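Local coordinates for ABC transporter, substrate binding protein (Agrobacterium tumefaciens, PDB 3C9H) that probably captures a solute in the periplasm and hands it to an ABC importer for uptake, and carries a bound magnesium ion, at residues G196-W199 with S200-A204; P304-G308 with E309-N313; S217-L220 with E221-D225. One frame throughout, in Å; residues are numbered along the deposited sequence.

Contact 1: residues G196-W199 with S200-A204; sequences GDIW and SVIKA
D197 and S200 meet through their polar ends at the N-terminal end of the helix that runs to residue 207. S200 OG sits 2.7 Å from D197 OD2 and equally 2.7 Å from the backbone D197 O, and the hydroxyl can serve one acceptor or the other, not both at once. Two torsions create this pairing: S200 OG lies between its own backbone N and carbonyl carbon (chi1 63°), while the D197 carboxylate swings opposite its backbone N (chi1 -160°), which brings OD2 alongside the S200 hydroxyl. The backbone adds only a weak bond there, S200 N to D197 O.

One residue on, the regular helical pattern takes hold, with I202 N bonded to I198 O at 3.0 Å and K203 N bonded to W199 O at 2.8 Å. The apolar side chains then pair along the same turn. I198 reaches V201 with its tip, CD1 lying 3.9 Å from V201 CB. W199 and I202 run side by side and point the same way, I202 CG1 approaching W199 CE3 at 4.1 Å, while I198 CG2 lies 3.7 Å above one face of the indole, toward its rim. Further out, R347 makes a cation-pi contact with W199, and I202 packs on W348, A351 and L352 of helix 338-353; K203 NZ is bonded to S354 OG.

The chemistry thus divides the turn: a carboxylate and a hydroxyl tie down its start on the exposed side, while W199 and I202 face helix 338-353, V201 turns to helix 155-164 and I198 to helix 183-194.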
loop_
_atom_site.group_PDB
_atom_site.type_symbol
_atom_site.label_atom_id
_atom_site.label_comp_id
_atom_site.label_asym_id
_atom_site.label_seq_id
_atom_site.Cartn_x
_atom_site.Cartn_y
_atom_site.Cartn_z
ATOM N N GLY A 196 -5.309 -3.691 21.376
ATOM C CA GLY A 196 -6.122 -4.798 21.866
ATOM C C GLY A 196 -7.584 -4.530 21.575
ATOM O O GLY A 196 -8.285 -5.385 21.009
ATOM N N ASP A 197 -8.024 -3.318 21.929
ATOM C CA ASP A 197 -9.409 -2.890 21.727
ATOM C C ASP A 197 -9.650 -2.194 20.370
ATOM O O ASP A 197 -10.377 -1.189 20.290
ATOM C CB ASP A 197 -9.836 -1.977 22.885
ATOM C CG ASP A 197 -11.343 -1.874 23.026
ATOM O OD1 ASP A 197 -12.039 -2.840 22.650
ATOM O OD2 ASP A 197 -11.838 -0.828 23.508
ATOM N N ILE A 198 -9.063 -2.733 19.299
ATOM C CA ILE A 198 -9.403 -2.265 17.956
ATOM C C ILE A 198 -10.869 -2.534 17.650
ATOM O O ILE A 198 -11.486 -1.831 16.847
ATOM C CB ILE A 198 -8.511 -2.923 16.835
ATOM C CG1 ILE A 198 -8.756 -2.252 15.475
ATOM C CG2 ILE A 198 -8.778 -4.409 16.714
ATOM C CD1 ILE A 198 -8.563 -0.747 15.467
ATOM N N TRP A 199 -11.431 -3.556 18.293
ATOM C CA TRP A 199 -12.804 -3.955 18.003
ATOM C C TRP A 199 -13.828 -2.912 18.451
ATOM O O TRP A 199 -14.861 -2.749 17.814
ATOM C CB TRP A 199 -13.089 -5.348 18.590
ATOM C CG TRP A 199 -12.125 -6.322 18.014
ATOM C CD1 TRP A 199 -11.035 -6.869 18.622
ATOM C CD2 TRP A 199 -12.115 -6.786 16.672
ATOM N NE1 TRP A 199 -10.366 -7.680 17.742
ATOM C CE2 TRP A 199 -11.010 -7.646 16.534
ATOM C CE3 TRP A 199 -12.942 -6.564 15.566
ATOM C CZ2 TRP A 199 -10.709 -8.285 15.337
ATOM C CZ3 TRP A 199 -12.650 -7.200 14.387
ATOM C CH2 TRP A 199 -11.537 -8.052 14.279
ATOM N N SER A 200 -13.519 -2.181 19.514
ATOM C CA SER A 200 -14.354 -1.033 19.887
ATOM C C SER A 200 -14.374 0.015 18.759
ATOM O O SER A 200 -15.428 0.607 18.472
ATOM C CB SER A 200 -13.895 -0.415 21.214
ATOM O OG SER A 200 -12.577 0.106 21.110
ATOM N N VAL A 201 -13.222 0.228 18.119
ATOM C CA VAL A 201 -13.148 1.121 16.956
ATOM C C VAL A 201 -14.000 0.586 15.796
ATOM O O VAL A 201 -14.807 1.317 15.243
ATOM C CB VAL A 201 -11.688 1.356 16.467
ATOM C CG1 VAL A 201 -11.661 2.283 15.221
ATOM C CG2 VAL A 201 -10.817 1.933 17.596
ATOM N N ILE A 202 -13.836 -0.691 15.453
ATOM C CA ILE A 202 -14.601 -1.292 14.353
ATOM C C ILE A 202 -16.103 -1.222 14.640
ATOM O O ILE A 202 -16.905 -0.837 13.782
ATOM C CB ILE A 202 -14.163 -2.771 14.083
ATOM C CG1 ILE A 202 -12.662 -2.848 13.793
ATOM C CG2 ILE A 202 -14.925 -3.362 12.906
ATOM C CD1 ILE A 202 -12.180 -1.748 12.848
ATOM N N LYS A 203 -16.480 -1.566 15.864
ATOM C CA LYS A 203 -17.888 -1.478 16.285
ATOM C C LYS A 203 -18.432 -0.049 16.163
ATOM O O LYS A 203 -19.469 0.157 15.537
ATOM C CB LYS A 203 -18.061 -2.013 17.709
ATOM C CG LYS A 203 -17.914 -3.539 17.792
ATOM C CD LYS A 203 -17.758 -4.034 19.239
ATOM C CE LYS A 203 -17.554 -5.577 19.324
ATOM N NZ LYS A 203 -18.749 -6.385 18.827
ATOM N N ALA A 204 -17.712 0.931 16.715
ATOM C CA ALA A 204 -18.099 2.348 16.569
ATOM C C ALA A 204 -18.301 2.746 15.105
ATOM O O ALA A 204 -19.254 3.461 14.785
ATOM C CB ALA A 204 -17.082 3.264 17.227
#

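Contact 2: residues P304-G308 with E309-N313; sequences PEVAG and ENTAN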
loop_
_atom_site.group_PDB
_atom_site.type_symbol
_atom_site.label_atom_id
_atom_site.label_comp_id
_atom_site.label_asym_id
_atom_site.label_seq_id
_atom_site.Cartn_x
_atom_site.Cartn_y
_atom_site.Cartn_z
ATOM N N PRO A 304 19.293 3.135 1.305
ATOM C CA PRO A 304 20.234 3.816 2.185
ATOM C C PRO A 304 21.002 4.943 1.455
ATOM O O PRO A 304 21.707 5.724 2.094
ATOM C CB PRO A 304 21.166 2.685 2.648
ATOM C CG PRO A 304 21.117 1.654 1.575
ATOM C CD PRO A 304 19.731 1.761 0.963
ATOM N N GLU A 305 20.865 5.024 0.138
ATOM C CA GLU A 305 21.458 6.099 -0.652
ATOM C C GLU A 305 20.643 7.383 -0.743
ATOM O O GLU A 305 21.137 8.370 -1.289
ATOM C CB GLU A 305 21.690 5.617 -2.076
ATOM C CG GLU A 305 22.594 4.425 -2.174
ATOM C CD GLU A 305 22.897 4.108 -3.619
ATOM O OE1 GLU A 305 21.993 3.599 -4.342
ATOM O OE2 GLU A 305 24.029 4.405 -4.040
ATOM N N VAL A 306 19.409 7.388 -0.246
ATOM C CA VAL A 306 18.544 8.562 -0.368
ATOM C C VAL A 306 18.363 9.268 0.996
ATOM O O VAL A 306 18.040 8.636 2.004
ATOM C CB VAL A 306 17.197 8.179 -1.042
ATOM C CG1 VAL A 306 16.252 9.394 -1.185
ATOM C CG2 VAL A 306 17.469 7.522 -2.406
ATOM N N ALA A 307 18.623 10.578 1.003
ATOM C CA ALA A 307 18.526 11.428 2.204
ATOM C C ALA A 307 17.342 12.359 2.069
ATOM O O ALA A 307 16.869 12.600 0.970
ATOM C CB ALA A 307 19.814 12.251 2.393
ATOM N N GLY A 308 16.847 12.856 3.197
ATOM C CA GLY A 308 15.771 13.849 3.200
ATOM C C GLY A 308 14.608 13.420 4.065
ATOM O O GLY A 308 14.673 12.394 4.743
ATOM N N GLU A 309 13.536 14.205 4.046
ATOM C CA GLU A 309 12.430 13.985 4.983
ATOM C C GLU A 309 11.539 12.812 4.564
ATOM O O GLU A 309 11.028 12.078 5.417
ATOM C CB GLU A 309 11.632 15.281 5.199
ATOM C CG GLU A 309 10.656 15.648 4.118
ATOM C CD GLU A 309 9.762 16.838 4.517
ATOM O OE1 GLU A 309 10.280 17.832 5.092
ATOM O OE2 GLU A 309 8.541 16.777 4.247
ATOM N N ASN A 310 11.379 12.615 3.252
ATOM C CA ASN A 310 10.594 11.484 2.743
ATOM C C ASN A 310 11.484 10.243 2.633
ATOM O O ASN A 310 11.701 9.708 1.545
ATOM C CB ASN A 310 9.935 11.805 1.387
ATOM C CG ASN A 310 8.602 12.487 1.529
ATOM O OD1 ASN A 310 8.072 13.034 0.549
ATOM N ND2 ASN A 310 8.045 12.479 2.732
ATOM N N THR A 311 12.003 9.806 3.778
ATOM C CA THR A 311 12.770 8.574 3.864
ATOM C C THR A 311 12.371 7.819 5.125
ATOM O O THR A 311 11.940 8.430 6.107
ATOM C CB THR A 311 14.285 8.854 3.856
ATOM O OG1 THR A 311 14.650 9.560 5.055
ATOM C CG2 THR A 311 14.673 9.673 2.621
ATOM N N ALA A 312 12.513 6.495 5.099
ATOM C CA ALA A 312 12.270 5.679 6.289
ATOM C C ALA A 312 13.173 6.093 7.463
ATOM O O ALA A 312 12.698 6.205 8.593
ATOM C CB ALA A 312 12.434 4.193 5.986
ATOM N N ASN A 313 14.456 6.346 7.197
ATOM C CA ASN A 313 15.392 6.797 8.254
ATOM C C ASN A 313 14.898 8.045 8.995
ATOM O O ASN A 313 14.797 8.047 10.227
ATOM C CB ASN A 313 16.799 7.048 7.667
ATOM C CG ASN A 313 17.852 7.312 8.747
ATOM O OD1 ASN A 313 17.971 6.542 9.718
ATOM N ND2 ASN A 313 18.645 8.388 8.572
#
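T311 folds its side chain back against the loop made by V306, A307 and G308. Its CB is 3.7 Å from G308 O, and from there the two branches part. The methyl branch, CG2, stands opposite the carbonyl carbon of T311 and enters the bend of the loop, with V306 O at 3.6 Å, G308 O at 3.5 Å and, side chain to side chain, V306 CG1 at 4.1 Å. The hydroxyl branch is held between the backbone N and the carbonyl carbon (chi1 66°), which directs OG1 at the peptide carbonyl of G308. OG1 donates to G308 O over 2.9 Å; the C=O...donor angle is 153° and the donor is tilted from the carbonyl plane, an oblique approach.

T311 is the N-cap of helix 312-319, and its side chain also caps a backbone N lying just past residue 313. The residue thereby joins the first turn of the helix to the loop that follows helix 287-296. T314 OG1 also lies within bonding range of G308 O and T311 OG1; two hydroxyl protons cannot fill all three links together.

The chain reaches the cap through an inverse gamma turn centred on N310, where T311 N makes a weak bond to E309 O at 3.0 Å. Before it, G308 adopts a positive phi, 127°. V306, on the other side of the methyl contact, rests on Q290, T291 and R295 of helix 287-296.

Contact 3: residues S217-L220 with E221-D225; sequences SAIL and ERVSD
R222 lays its extended chain beside the carbonyl of A218, one turn earlier, with CG and CD passing 3.6 and 3.5 Å from A218 O. This is an i to i+4 contact within helix 216-224, in a protein of the periplasmic binding protein clan. The bend comes late: from CG to NE the chain is straight, and chi4 of 72° then turns NH1 back to A218 O, 2.9 Å away with an N-H...acceptor angle of 149°. The oxygen lies near the guanidinium plane, at its edge.

E221 adds charge alongside: its OE2 is in a salt bridge with R222 NH1 at 3.3 Å, the hydrogen bond in it being weak. On the buried flank I219 and V223 cross obliquely, meeting methyl to methyl through their CG2 atoms at 4.0 Å; I219 and L220 both rest on I234 of strand 230-235, and L220 also packs on W242 of helix 236-245.

The side chain of S217 lies about 6 Å from the magnesium ion and touches D43, which binds it. Around R222 N the backbone bonding weakens, its N-H shared between A218 O and I219 O; the firm i to i+4 bond returns at V223 and S224, where S224 N bonds to L220 O at 2.9 Å.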
loop_
_atom_site.group_PDB
_atom_site.type_symbol
_atom_site.label_atom_id
_atom_site.label_comp_id
_atom_site.label_asym_id
_atom_site.label_seq_id
_atom_site.Cartn_x
_atom_site.Cartn_y
_atom_site.Cartn_z
ATOM N N SER A 217 -8.185 5.705 -3.215
ATOM C CA SER A 217 -8.619 6.759 -4.141
ATOM C C SER A 217 -10.135 6.991 -4.091
ATOM O O SER A 217 -10.572 8.142 -4.133
ATOM C CB SER A 217 -8.180 6.473 -5.568
ATOM O OG SER A 217 -8.707 5.227 -5.964
ATOM N N ALA A 218 -10.933 5.921 -3.999
ATOM C CA ALA A 218 -12.402 6.052 -3.888
ATOM C C ALA A 218 -12.795 6.842 -2.628
ATOM O O ALA A 218 -13.715 7.663 -2.627
ATOM C CB ALA A 218 -13.100 4.666 -3.885
ATOM N N ILE A 219 -12.106 6.567 -1.541
ATOM C CA ILE A 219 -12.393 7.243 -0.283
ATOM C C ILE A 219 -11.923 8.696 -0.383
ATOM O O ILE A 219 -12.661 9.604 -0.060
ATOM C CB ILE A 219 -11.754 6.521 0.899
ATOM C CG1 ILE A 219 -12.390 5.131 1.090
ATOM C CG2 ILE A 219 -11.866 7.399 2.172
ATOM C CD1 ILE A 219 -11.615 4.212 2.071
ATOM N N LEU A 220 -10.729 8.909 -0.918
ATOM C CA LEU A 220 -10.201 10.254 -1.067
ATOM C C LEU A 220 -11.103 11.146 -1.906
ATOM O O LEU A 220 -11.376 12.285 -1.500
ATOM C CB LEU A 220 -8.763 10.222 -1.591
ATOM C CG LEU A 220 -7.744 9.800 -0.524
ATOM C CD1 LEU A 220 -6.457 9.363 -1.182
ATOM C CD2 LEU A 220 -7.488 10.925 0.504
ATOM N N GLU A 221 -11.616 10.646 -3.027
ATOM C CA GLU A 221 -12.556 11.464 -3.842
ATOM C C GLU A 221 -13.770 11.913 -3.044
ATOM O O GLU A 221 -14.186 13.050 -3.181
ATOM C CB GLU A 221 -12.954 10.831 -5.199
ATOM C CG GLU A 221 -13.298 9.386 -5.209
ATOM C CD GLU A 221 -13.203 8.739 -6.620
ATOM O OE1 GLU A 221 -12.068 8.509 -7.148
ATOM O OE2 GLU A 221 -14.281 8.421 -7.168
ATOM N N ARG A 222 -14.282 11.056 -2.170
ATOM C CA ARG A 222 -15.496 11.337 -1.409
ATOM C C ARG A 222 -15.270 12.245 -0.181
ATOM O O ARG A 222 -16.147 13.045 0.185
ATOM C CB ARG A 222 -16.190 10.036 -1.029
ATOM C CG ARG A 222 -16.882 9.356 -2.243
ATOM C CD ARG A 222 -17.175 7.883 -1.998
ATOM N NE ARG A 222 -17.790 7.260 -3.173
ATOM C CZ ARG A 222 -17.159 6.990 -4.313
ATOM N NH1 ARG A 222 -15.858 7.243 -4.468
ATOM N NH2 ARG A 222 -17.839 6.446 -5.320
ATOM N N VAL A 223 -14.112 12.104 0.456
ATOM C CA VAL A 223 -13.675 13.028 1.514
ATOM C C VAL A 223 -13.394 14.400 0.908
ATOM O O VAL A 223 -13.757 15.405 1.500
ATOM C CB VAL A 223 -12.436 12.486 2.306
ATOM C CG1 VAL A 223 -11.868 13.543 3.293
ATOM C CG2 VAL A 223 -12.838 11.194 3.074
ATOM N N SER A 224 -12.824 14.428 -0.293
ATOM C CA SER A 224 -12.386 15.668 -0.946
ATOM C C SER A 224 -13.522 16.649 -1.136
ATOM O O SER A 224 -13.353 17.847 -0.917
ATOM C CB SER A 224 -11.767 15.379 -2.324
ATOM O OG SER A 224 -10.967 16.457 -2.755
ATOM N N ASP A 225 -14.676 16.133 -1.547
ATOM C CA ASP A 225 -15.822 16.974 -1.816
ATOM C C ASP A 225 -16.884 16.878 -0.727
ATOM O O ASP A 225 -18.026 17.235 -0.937
ATOM C CB ASP A 225 -16.417 16.654 -3.186
ATOM C CG ASP A 225 -17.004 15.277 -3.260
ATOM O OD1 ASP A 225 -17.203 14.636 -2.212
ATOM O OD2 ASP A 225 -17.281 14.841 -4.387
#

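In the fold
All three contacts are local, and each lies in a different element: contact 1 in helix 198-207, contact 3 in helix 216-224, contact 2 in the loop leading into helix 312-319. They do not touch; contacts 1 and 3 approach to about 12 Å between nearest atoms, contacts 2 and 3 to about 15 Å. Each is partly buried, but contacts 1 and 2 each include two exposed residues among those touching, contact 3 none. Contacts 1 and 3 pair apolar groups, with an indole in contact 1, with charged or polar groups on the more open side, whereas contact 2 rests on a buried threonine and valine in a largely irregular segment. Contact 3 alone borders the magnesium site.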